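Local structure of Ddb_g0293866 (Dictyostelium discoideum, 5LW6) at residues A80-L85 and K115-K120; N108-F113 and F125-I130; E173-N178 and Y190-Q195. The protein contains the ADP-ribose-binding macrodomain described here and, as a whole, probably acts as a sensor of DNA damage that recognises poly-ADP-ribose. One frame throughout, in Å; residues are numbered along the deposited sequence. Where two conformers were deposited one is given.

In the fold
All three contacts are van der Waals packing without a hydrogen bond across, a worked example of how helices are fixed in a macrodomain's layered alpha/beta fold. Interactions 1 and 2 adjoin: both use helix 107-116, and Phe125 of interaction 2 touches Ile81, Leu85 and Phe117 of interaction 1. Interaction 1 is buried and joins helix 70-87 to the end of helix 107-116; interaction 2, partly buried, seats that helix on edge strand 125-130 through isoleucines and phenylalanines. The buried interaction 3 lies across the chain's centre, about 30 Å from interaction 2 between centres, at the other edge of the same sheet, where aliphatic groups and a threonine hydroxyl replace the rings.

Interaction 1: residues A80-L85 and K115-K120; sequences AISEYL and KHFNDK
Phe117 is carried to Ser82 and Ile81 by a chi1 of -61°, which places its CG beside the backbone N and opposite the carbonyl carbon. The bond from CA to CB does not itself aim at residues 80-85, and it is the turn at this torsion that swings the ring across to them. Ser82 meets the ring with its CB methylene.

The touching falls to CD1, CE1 and CZ of the ring. Ser82 CB lies 3.9 Å from Phe117 CD1 and equally far from Phe117 CE1, an approach that is oblique to the ring plane. Further round the rim, Ile81 brings its branch methyl CG2 to 4.4 Å from Phe117 CZ, again obliquely. The other branch of Ile81 is used elsewhere, its CD1 packing on Phe125.

Phe117 sits where helix 107-116 ends. It is the first residue to leave the helical conformation, and Asn118, with positive phi, is the C-prime residue of a Schellman motif in which Asn118 N bonds to Lys115 O at 3.1 Å. A type I' turn from Phe117 to Lys120 follows, closed by Lys120 N to Phe117 O at 3.0 Å. Trp121, just beyond, meets the Phe117 ring edge to face, while Ala78 lies against it from helix 70-87.

With no hydrogen bond or charge pair between the segments, cohesion here comes from dispersion and from the removal of carbon surface from water. Such packing has little direction of its own: the helix end places Phe117, chi1 then turns its ring toward its neighbours, and helix 70-87 offers it carbon, even from a serine.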
loop_
_atom_site.group_PDB
_atom_site.type_symbol
_atom_site.label_atom_id
_atom_site.label_comp_id
_atom_site.label_asym_id
_atom_site.label_seq_id
_atom_site.Cartn_x
_atom_site.Cartn_y
_atom_site.Cartn_z
ATOM N N ALA A 80 -4.793 -0.528 -12.187
ATOM C CA ALA A 80 -4.433 -1.684 -11.428
ATOM C C ALA A 80 -5.594 -2.037 -10.469
ATOM O O ALA A 80 -5.933 -3.209 -10.264
ATOM C CB ALA A 80 -3.160 -1.458 -10.637
ATOM N N ILE A 81 -6.205 -1.000 -9.896
ATOM C CA ILE A 81 -7.262 -1.181 -8.936
ATOM C C ILE A 81 -8.459 -1.820 -9.639
ATOM O O ILE A 81 -9.101 -2.754 -9.125
ATOM C CB ILE A 81 -7.651 0.157 -8.225
ATOM C CG1 ILE A 81 -6.552 0.518 -7.169
ATOM C CG2 ILE A 81 -9.012 0.069 -7.492
ATOM C CD1 ILE A 81 -6.536 1.979 -6.742
ATOM N N SER A 82 -8.776 -1.273 -10.795
ATOM C CA SER A 82 -9.896 -1.773 -11.563
ATOM C C SER A 82 -9.645 -3.199 -12.046
ATOM O O SER A 82 -10.550 -4.033 -12.024
ATOM C CB SER A 82 -10.333 -0.778 -12.670
ATOM O OG SER A 82 -11.459 -1.320 -13.308
ATOM N N GLU A 83 -8.404 -3.525 -12.427
ATOM C CA GLU A 83 -8.041 -4.838 -12.828
ATOM C C GLU A 83 -8.299 -5.856 -11.701
ATOM O O GLU A 83 -8.926 -6.916 -11.923
ATOM C CB GLU A 83 -6.598 -4.887 -13.277
ATOM C CG GLU A 83 -6.060 -6.229 -13.752
ATOM C CD GLU A 83 -4.566 -6.188 -14.095
ATOM O OE1 GLU A 83 -3.781 -5.717 -13.219
ATOM O OE2 GLU A 83 -4.146 -6.628 -15.219
ATOM N N TYR A 84 -7.833 -5.516 -10.520
ATOM C CA TYR A 84 -8.013 -6.374 -9.350
ATOM C C TYR A 84 -9.499 -6.500 -9.013
ATOM O O TYR A 84 -10.025 -7.635 -8.853
ATOM C CB TYR A 84 -7.229 -5.752 -8.200
ATOM C CG TYR A 84 -7.376 -6.547 -6.874
ATOM C CD1 TYR A 84 -6.598 -7.689 -6.650
ATOM C CD2 TYR A 84 -8.281 -6.185 -5.913
ATOM C CE1 TYR A 84 -6.718 -8.413 -5.465
ATOM C CE2 TYR A 84 -8.427 -6.913 -4.725
ATOM C CZ TYR A 84 -7.677 -8.032 -4.517
ATOM O OH TYR A 84 -7.911 -8.716 -3.324
ATOM N N LEU A 85 -10.224 -5.381 -8.932
ATOM C CA LEU A 85 -11.662 -5.444 -8.514
ATOM C C LEU A 85 -12.543 -6.193 -9.536
ATOM O O LEU A 85 -13.467 -6.902 -9.174
ATOM C CB LEU A 85 -12.190 -4.082 -8.167
ATOM C CG LEU A 85 -11.579 -3.421 -6.916
ATOM C CD1 LEU A 85 -12.129 -1.994 -6.782
ATOM C CD2 LEU A 85 -11.913 -4.212 -5.678
ATOM N N LYS A 115 -12.923 8.461 -14.655
ATOM C CA LYS A 115 -12.762 8.249 -16.069
ATOM C C LYS A 115 -12.172 6.866 -16.341
ATOM O O LYS A 115 -12.676 6.132 -17.189
ATOM C CB LYS A 115 -11.887 9.361 -16.638
ATOM C CG LYS A 115 -11.476 9.207 -18.072
ATOM C CD LYS A 115 -10.322 10.175 -18.465
ATOM C CE LYS A 115 -10.180 10.252 -20.008
ATOM N NZ LYS A 115 -8.982 10.943 -20.628
ATOM N N HIS A 116 -11.170 6.471 -15.568
ATOM C CA HIS A 116 -10.601 5.128 -15.700
ATOM C C HIS A 116 -11.512 4.010 -15.295
ATOM O O HIS A 116 -11.313 2.905 -15.687
ATOM C CB HIS A 116 -9.258 5.052 -14.912
ATOM C CG HIS A 116 -8.176 5.813 -15.579
ATOM N ND1 HIS A 116 -7.850 7.122 -15.271
ATOM C CD2 HIS A 116 -7.379 5.464 -16.615
ATOM C CE1 HIS A 116 -6.908 7.546 -16.099
ATOM N NE2 HIS A 116 -6.629 6.568 -16.925
ATOM N N PHE A 117 -12.547 4.285 -14.482
ATOM C CA PHE A 117 -13.474 3.320 -14.071
ATOM C C PHE A 117 -14.718 3.316 -14.951
ATOM O O PHE A 117 -15.674 2.630 -14.636
ATOM C CB PHE A 117 -13.950 3.575 -12.626
ATOM C CG PHE A 117 -12.873 3.530 -11.587
ATOM C CD1 PHE A 117 -11.741 2.707 -11.780
ATOM C CD2 PHE A 117 -13.015 4.250 -10.400
ATOM C CE1 PHE A 117 -10.765 2.666 -10.823
ATOM C CE2 PHE A 117 -12.040 4.208 -9.419
ATOM C CZ PHE A 117 -10.898 3.388 -9.643
ATOM N N ASN A 118 -14.714 4.093 -16.027
ATOM C CA ASN A 118 -15.785 4.078 -16.990
ATOM C C ASN A 118 -17.118 4.432 -16.385
ATOM O O ASN A 118 -18.158 3.840 -16.724
ATOM C CB ASN A 118 -15.830 2.719 -17.708
ATOM C CG ASN A 118 -14.500 2.369 -18.349
ATOM O OD1 ASN A 118 -13.845 1.381 -18.008
ATOM N ND2 ASN A 118 -14.072 3.221 -19.265
ATOM N N ASP A 119 -17.072 5.382 -15.444
ATOM C CA ASP A 119 -18.243 5.808 -14.639
ATOM C C ASP A 119 -18.931 4.717 -13.835
ATOM O O ASP A 119 -20.125 4.833 -13.533
ATOM C CB ASP A 119 -19.288 6.623 -15.495
ATOM C CG ASP A 119 -18.836 8.058 -15.764
ATOM O OD1 ASP A 119 -18.455 8.752 -14.797
ATOM O OD2 ASP A 119 -18.790 8.494 -16.960
ATOM N N LYS A 120 -18.189 3.662 -13.478
ATOM C CA LYS A 120 -18.730 2.567 -12.697
ATOM C C LYS A 120 -17.748 2.371 -11.558
ATOM O O LYS A 120 -17.061 1.397 -11.458
ATOM C CB LYS A 120 -18.938 1.304 -13.506
ATOM C CG LYS A 120 -20.066 1.409 -14.565
ATOM C CD LYS A 120 -20.059 0.264 -15.538
ATOM C CE LYS A 120 -18.922 0.430 -16.516
ATOM N NZ LYS A 120 -18.906 -0.697 -17.466
#

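Interaction 2: residues N108-F113 and F125-I130; sequences NLIQSF and FEIIKI
Ile127 reaches out from its strand between Ile110 and Phe113 of the helix, and its CD1 methyl touches both. Against the phenylalanine this methyl sits over one ring face, 4.1 Å from the centroid and 13° off the normal, a CH-pi contact displaced a little toward the rim; the nearest ring atom is Phe113 CD1, 4.0 Å from Ile127 CD1. The reach depends on an extended chain: with chi2 at 178°, Ile127 holds its terminal methyl far from the strand backbone.

Ile110 and Ile127 slide past each other in opposite directions, with Ile110 CD1 against both methyls of Ile127: it stands 3.7 Å from Ile127 CD1 and 4.2 Å from the branch methyl Ile127 CG2. Phe113 and Phe125, by contrast, cross at about a right angle as side chains. Their closest carbons are Phe113 CD2 and Phe125 CE2, 4.1 Å apart.

A helix packed on a strand that runs nearly antiparallel to it is what a beta-alpha-beta unit produces; here the axes of segments 108-113 and 125-130 approach to 11.3 Å at 168°, and the unit consists of strand 95-101, helix 107-116 and strand 125-130. The outer strand is hydrogen-bonded to strand 95-101 through Glu126, Ile128 and Ile130. Met98 of that inner strand touches both phenylalanines, Val100 packs on Ile127, and Ser77 and Ala78 of helix 70-87 touch Phe113, which brings the unit against helix 70-87.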
loop_
_atom_site.group_PDB
_atom_site.type_symbol
_atom_site.label_atom_id
_atom_site.label_comp_id
_atom_site.label_asym_id
_atom_site.label_seq_id
_atom_site.Cartn_x
_atom_site.Cartn_y
_atom_site.Cartn_z
ATOM N N ASN A 108 -10.181 17.171 -9.720
ATOM C CA ASN A 108 -9.620 16.648 -10.946
ATOM C C ASN A 108 -9.062 15.233 -10.772
ATOM O O ASN A 108 -9.173 14.394 -11.668
ATOM C CB ASN A 108 -8.578 17.596 -11.586
ATOM C CG ASN A 108 -9.210 18.830 -12.278
ATOM O OD1 ASN A 108 -8.486 19.709 -12.750
ATOM N ND2 ASN A 108 -10.512 18.898 -12.339
ATOM N N LEU A 109 -8.427 14.990 -9.619
ATOM C CA LEU A 109 -7.916 13.657 -9.319
ATOM C C LEU A 109 -9.052 12.673 -9.289
ATOM O O LEU A 109 -9.018 11.642 -9.925
ATOM C CB LEU A 109 -7.146 13.643 -8.002
ATOM C CG LEU A 109 -6.592 12.272 -7.657
ATOM C CD1 LEU A 109 -5.515 11.968 -8.627
ATOM C CD2 LEU A 109 -6.080 12.272 -6.228
ATOM N N ILE A 110 -10.081 13.000 -8.550
ATOM C CA ILE A 110 -11.215 12.096 -8.414
ATOM C C ILE A 110 -11.859 11.869 -9.778
ATOM O O ILE A 110 -12.221 10.752 -10.129
ATOM C CB ILE A 110 -12.231 12.640 -7.376
ATOM C CG1 ILE A 110 -11.663 12.772 -5.934
ATOM C CG2 ILE A 110 -13.541 11.878 -7.530
ATOM C CD1 ILE A 110 -11.072 11.512 -5.355
ATOM N N GLN A 111 -12.042 12.919 -10.554
ATOM C CA GLN A 111 -12.586 12.771 -11.938
ATOM C C GLN A 111 -11.739 11.839 -12.814
ATOM O O GLN A 111 -12.256 11.108 -13.614
ATOM C CB GLN A 111 -12.689 14.152 -12.643
ATOM C CG GLN A 111 -13.829 14.997 -12.142
ATOM C CD GLN A 111 -13.878 16.358 -12.829
ATOM O OE1 GLN A 111 -12.898 16.818 -13.450
ATOM N NE2 GLN A 111 -15.045 17.010 -12.745
ATOM N N SER A 112 -10.418 11.854 -12.628
ATOM C CA SER A 112 -9.520 11.040 -13.409
ATOM C C SER A 112 -9.749 9.594 -13.058
ATOM O O SER A 112 -9.801 8.736 -13.954
ATOM C CB SER A 112 -8.050 11.361 -13.113
ATOM O OG SER A 112 -7.251 10.743 -14.101
ATOM N N PHE A 113 -9.859 9.295 -11.753
ATOM C CA PHE A 113 -10.239 7.978 -11.366
ATOM C C PHE A 113 -11.561 7.570 -11.980
ATOM O O PHE A 113 -11.677 6.444 -12.515
ATOM C CB PHE A 113 -10.243 7.730 -9.821
ATOM C CG PHE A 113 -8.876 7.462 -9.278
ATOM C CD1 PHE A 113 -8.063 8.482 -8.977
ATOM C CD2 PHE A 113 -8.448 6.205 -9.005
ATOM C CE1 PHE A 113 -6.772 8.279 -8.456
ATOM C CE2 PHE A 113 -7.153 5.955 -8.548
ATOM C CZ PHE A 113 -6.294 6.981 -8.279
ATOM N N PHE A 125 -14.206 0.349 -3.354
ATOM C CA PHE A 125 -13.026 1.219 -3.379
ATOM C C PHE A 125 -13.347 2.604 -2.928
ATOM O O PHE A 125 -14.345 3.203 -3.401
ATOM C CB PHE A 125 -12.490 1.293 -4.784
ATOM C CG PHE A 125 -11.363 2.241 -4.935
ATOM C CD1 PHE A 125 -10.224 2.124 -4.159
ATOM C CD2 PHE A 125 -11.457 3.284 -5.840
ATOM C CE1 PHE A 125 -9.193 3.047 -4.322
ATOM C CE2 PHE A 125 -10.439 4.173 -6.028
ATOM C CZ PHE A 125 -9.308 4.060 -5.235
ATOM N N GLU A 126 -12.598 3.103 -1.945
ATOM C CA GLU A 126 -12.761 4.497 -1.494
ATOM C C GLU A 126 -11.434 5.201 -1.432
ATOM O O GLU A 126 -10.387 4.561 -1.196
ATOM C CB GLU A 126 -13.294 4.544 -0.063
ATOM C CG GLU A 126 -14.631 3.883 0.076
ATOM C CD GLU A 126 -15.199 3.936 1.500
ATOM O OE1 GLU A 126 -14.449 4.304 2.471
ATOM O OE2 GLU A 126 -16.428 3.592 1.619
ATOM N N ILE A 127 -11.482 6.508 -1.653
ATOM C CA ILE A 127 -10.291 7.375 -1.453
ATOM C C ILE A 127 -10.512 8.168 -0.234
ATOM O O ILE A 127 -11.564 8.802 -0.089
ATOM C CB ILE A 127 -10.073 8.286 -2.681
ATOM C CG1 ILE A 127 -9.615 7.446 -3.870
ATOM C CG2 ILE A 127 -9.084 9.376 -2.369
ATOM C CD1 ILE A 127 -9.398 8.174 -5.167
ATOM N N ILE A 128 -9.547 8.195 0.659
ATOM C CA ILE A 128 -9.634 8.860 1.955
ATOM C C ILE A 128 -8.544 9.913 1.971
ATOM O O ILE A 128 -7.372 9.581 1.718
ATOM C CB ILE A 128 -9.267 7.889 3.095
ATOM C CG1 ILE A 128 -10.170 6.665 3.030
ATOM C CG2 ILE A 128 -9.273 8.549 4.481
ATOM C CD1 ILE A 128 -11.636 6.983 3.030
ATOM N N LYS A 129 -8.922 11.157 2.237
ATOM C CA LYS A 129 -7.979 12.274 2.304
ATOM C C LYS A 129 -7.335 12.292 3.668
ATOM O O LYS A 129 -8.063 12.182 4.661
ATOM C CB LYS A 129 -8.760 13.581 2.070
ATOM C CG LYS A 129 -7.876 14.831 2.040
ATOM C CD LYS A 129 -8.634 16.102 1.660
ATOM C CE LYS A 129 -9.622 16.541 2.716
ATOM N NZ LYS A 129 -10.348 17.741 2.204
ATOM N N ILE A 130 -6.008 12.331 3.745
ATOM C CA ILE A 130 -5.306 12.466 5.000
ATOM C C ILE A 130 -4.448 13.726 4.938
ATOM O O ILE A 130 -4.041 14.151 3.847
ATOM C CB ILE A 130 -4.485 11.177 5.329
ATOM C CG1 ILE A 130 -3.406 10.889 4.258
ATOM C CG2 ILE A 130 -5.460 9.996 5.480
ATOM C CD1 ILE A 130 -2.279 9.983 4.701
#

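Interaction 3: residues E173-N178 and Y190-Q195; sequences EKVTKN and YPISLQ
Between Ile192 and its helix partners Val175 and Thr176 there is no flat group at all: no ring face or edge enters the contact. The only aromatic ring in the two segments, that of Tyr190, leads away from helix 169-179 and finds its partner in Tyr180, met edge to face, while its hydroxyl bonds to Lys185 N.

The work falls to the two branches of Ile192, which divide the helix surface between them. Its branch methyl goes to Val175, where Ile192 CG2 lies 3.8 Å from Val175 CG1. Its longer branch goes to Thr176 and crosses that side chain at about a right angle, with Ile192 CD1 3.6 Å from Thr176 OG1 and Ile192 CG1 4.1 Å from the same oxygen. In this pose Ile192 has a chi2 of 122°, away from the staggered values.

A hydroxyl against a methyl would be a poor match were its polarity not met elsewhere. Thr176 OG1, with chi1 at -58° beside its own backbone N, hydrogen-bonds to Phe172 O one turn earlier in the helix, so this buried oxygen can pack on hydrocarbon. At the strand's end, Ser193 OG accepts from Gln195 N at 2.9 Å in an ST turn that starts the chain's departure from the sheet.

Strand 189-193 is an edge strand, antiparallel to strand 213-217, and Ile192 bonds through its backbone to Val214 there. Leu216 of that neighbour packs on both Thr176 and Ile192, and Phe172 and Leu179 add to the helix surface round the isoleucine; helix 169-179 thereby covers the margin of the sheet.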
loop_
_atom_site.group_PDB
_atom_site.type_symbol
_atom_site.label_atom_id
_atom_site.label_comp_id
_atom_site.label_asym_id
_atom_site.label_seq_id
_atom_site.Cartn_x
_atom_site.Cartn_y
_atom_site.Cartn_z
ATOM N N GLU A 173 11.431 -3.511 13.553
ATOM C CA GLU A 173 12.586 -3.608 12.659
ATOM C C GLU A 173 13.309 -4.939 12.789
ATOM O O GLU A 173 13.763 -5.491 11.793
ATOM C CB GLU A 173 13.515 -2.458 12.896
ATOM C CG GLU A 173 12.973 -1.140 12.341
ATOM C CD GLU A 173 14.014 -0.024 12.320
ATOM O OE1 GLU A 173 15.139 -0.216 12.907
ATOM O OE2 GLU A 173 13.772 1.051 11.725
ATOM N N LYS A 174 13.380 -5.432 14.004
ATOM C CA LYS A 174 13.902 -6.743 14.300
ATOM C C LYS A 174 13.086 -7.878 13.699
ATOM O O LYS A 174 13.650 -8.746 13.064
ATOM C CB LYS A 174 14.034 -6.926 15.791
ATOM C CG LYS A 174 14.729 -8.216 16.199
ATOM C CD LYS A 174 14.452 -8.526 17.645
ATOM C CE LYS A 174 15.559 -7.953 18.492
ATOM N NZ LYS A 174 15.210 -8.112 19.928
ATOM N N VAL A 175 11.765 -7.842 13.878
ATOM C CA VAL A 175 10.903 -8.762 13.251
ATOM C C VAL A 175 11.038 -8.682 11.713
ATOM O O VAL A 175 11.068 -9.722 11.081
ATOM C CB VAL A 175 9.440 -8.528 13.652
ATOM C CG1 VAL A 175 8.563 -9.365 12.789
ATOM C CG2 VAL A 175 9.222 -8.882 15.125
ATOM N N THR A 176 11.128 -7.478 11.149
ATOM C CA THR A 176 11.234 -7.294 9.697
ATOM C C THR A 176 12.504 -7.976 9.152
ATOM O O THR A 176 12.422 -8.746 8.202
ATOM C CB THR A 176 11.198 -5.821 9.354
ATOM O OG1 THR A 176 9.947 -5.258 9.864
ATOM C CG2 THR A 176 11.321 -5.595 7.842
ATOM N N LYS A 177 13.607 -7.703 9.840
ATOM C CA LYS A 177 14.960 -8.237 9.484
ATOM C C LYS A 177 14.976 -9.786 9.615
ATOM O O LYS A 177 15.587 -10.480 8.832
ATOM C CB LYS A 177 15.982 -7.509 10.376
ATOM C CG LYS A 177 17.501 -7.452 10.048
ATOM C CD LYS A 177 17.954 -7.225 8.572
ATOM C CE LYS A 177 19.300 -7.914 8.272
ATOM N NZ LYS A 177 19.469 -9.257 8.940
ATOM N N ASN A 178 14.268 -10.329 10.573
ATOM C CA ASN A 178 14.140 -11.774 10.703
ATOM C C ASN A 178 13.372 -12.396 9.611
ATOM O O ASN A 178 13.739 -13.445 9.081
ATOM C CB ASN A 178 13.585 -12.166 12.064
ATOM C CG ASN A 178 14.636 -12.095 13.125
ATOM O OD1 ASN A 178 15.846 -12.260 12.845
ATOM N ND2 ASN A 178 14.211 -11.870 14.357
ATOM N N TYR A 190 6.367 -6.372 1.323
ATOM C CA TYR A 190 6.897 -7.151 2.400
ATOM C C TYR A 190 5.893 -7.145 3.555
ATOM O O TYR A 190 5.908 -6.191 4.327
ATOM C CB TYR A 190 8.268 -6.613 2.803
ATOM C CG TYR A 190 9.213 -6.774 1.662
ATOM C CD1 TYR A 190 9.966 -7.930 1.464
ATOM C CD2 TYR A 190 9.343 -5.791 0.731
ATOM C CE1 TYR A 190 10.790 -8.067 0.354
ATOM C CE2 TYR A 190 10.091 -5.971 -0.410
ATOM C CZ TYR A 190 10.859 -7.083 -0.566
ATOM O OH TYR A 190 11.615 -7.199 -1.729
ATOM N N PRO A 191 5.039 -8.161 3.630
ATOM C CA PRO A 191 4.033 -8.211 4.713
ATOM C C PRO A 191 4.645 -8.711 6.013
ATOM O O PRO A 191 5.446 -9.654 6.000
ATOM C CB PRO A 191 2.969 -9.139 4.198
ATOM C CG PRO A 191 3.485 -9.720 2.907
ATOM C CD PRO A 191 4.743 -9.072 2.499
ATOM N N ILE A 192 4.246 -8.110 7.122
ATOM C CA ILE A 192 4.652 -8.528 8.428
ATOM C C ILE A 192 3.395 -8.641 9.268
ATOM O O ILE A 192 2.722 -7.671 9.479
ATOM C CB ILE A 192 5.607 -7.500 9.058
ATOM C CG1 ILE A 192 6.905 -7.417 8.244
ATOM C CG2 ILE A 192 5.995 -7.801 10.513
ATOM C CD1 ILE A 192 7.122 -6.052 7.771
ATOM N N SER A 193 3.092 -9.819 9.760
ATOM C CA SER A 193 1.941 -10.019 10.608
ATOM C C SER A 193 2.178 -9.449 12.020
ATOM O O SER A 193 3.225 -9.668 12.613
ATOM C CB SER A 193 1.604 -11.494 10.714
ATOM O OG SER A 193 0.607 -11.732 11.713
ATOM N N LEU A 194 1.258 -8.647 12.523
ATOM C CA LEU A 194 1.236 -8.229 13.918
ATOM C C LEU A 194 0.679 -9.354 14.819
ATOM O O LEU A 194 0.836 -9.325 16.014
ATOM C CB LEU A 194 0.419 -6.963 14.117
ATOM C CG LEU A 194 0.728 -5.818 13.177
ATOM C CD1 LEU A 194 -0.008 -4.555 13.513
ATOM C CD2 LEU A 194 2.211 -5.563 13.148
ATOM N N GLN A 195 0.035 -10.338 14.229
ATOM C CA GLN A 195 -0.559 -11.474 14.997
ATOM C C GLN A 195 0.345 -12.582 15.372
ATOM O O GLN A 195 0.364 -12.994 16.520
ATOM C CB GLN A 195 -1.683 -12.112 14.222
ATOM C CG GLN A 195 -2.829 -11.195 14.053
ATOM C CD GLN A 195 -4.007 -11.904 13.417
ATOM O OE1 GLN A 195 -3.984 -12.244 12.217
ATOM N NE2 GLN A 195 -5.053 -12.113 14.206
#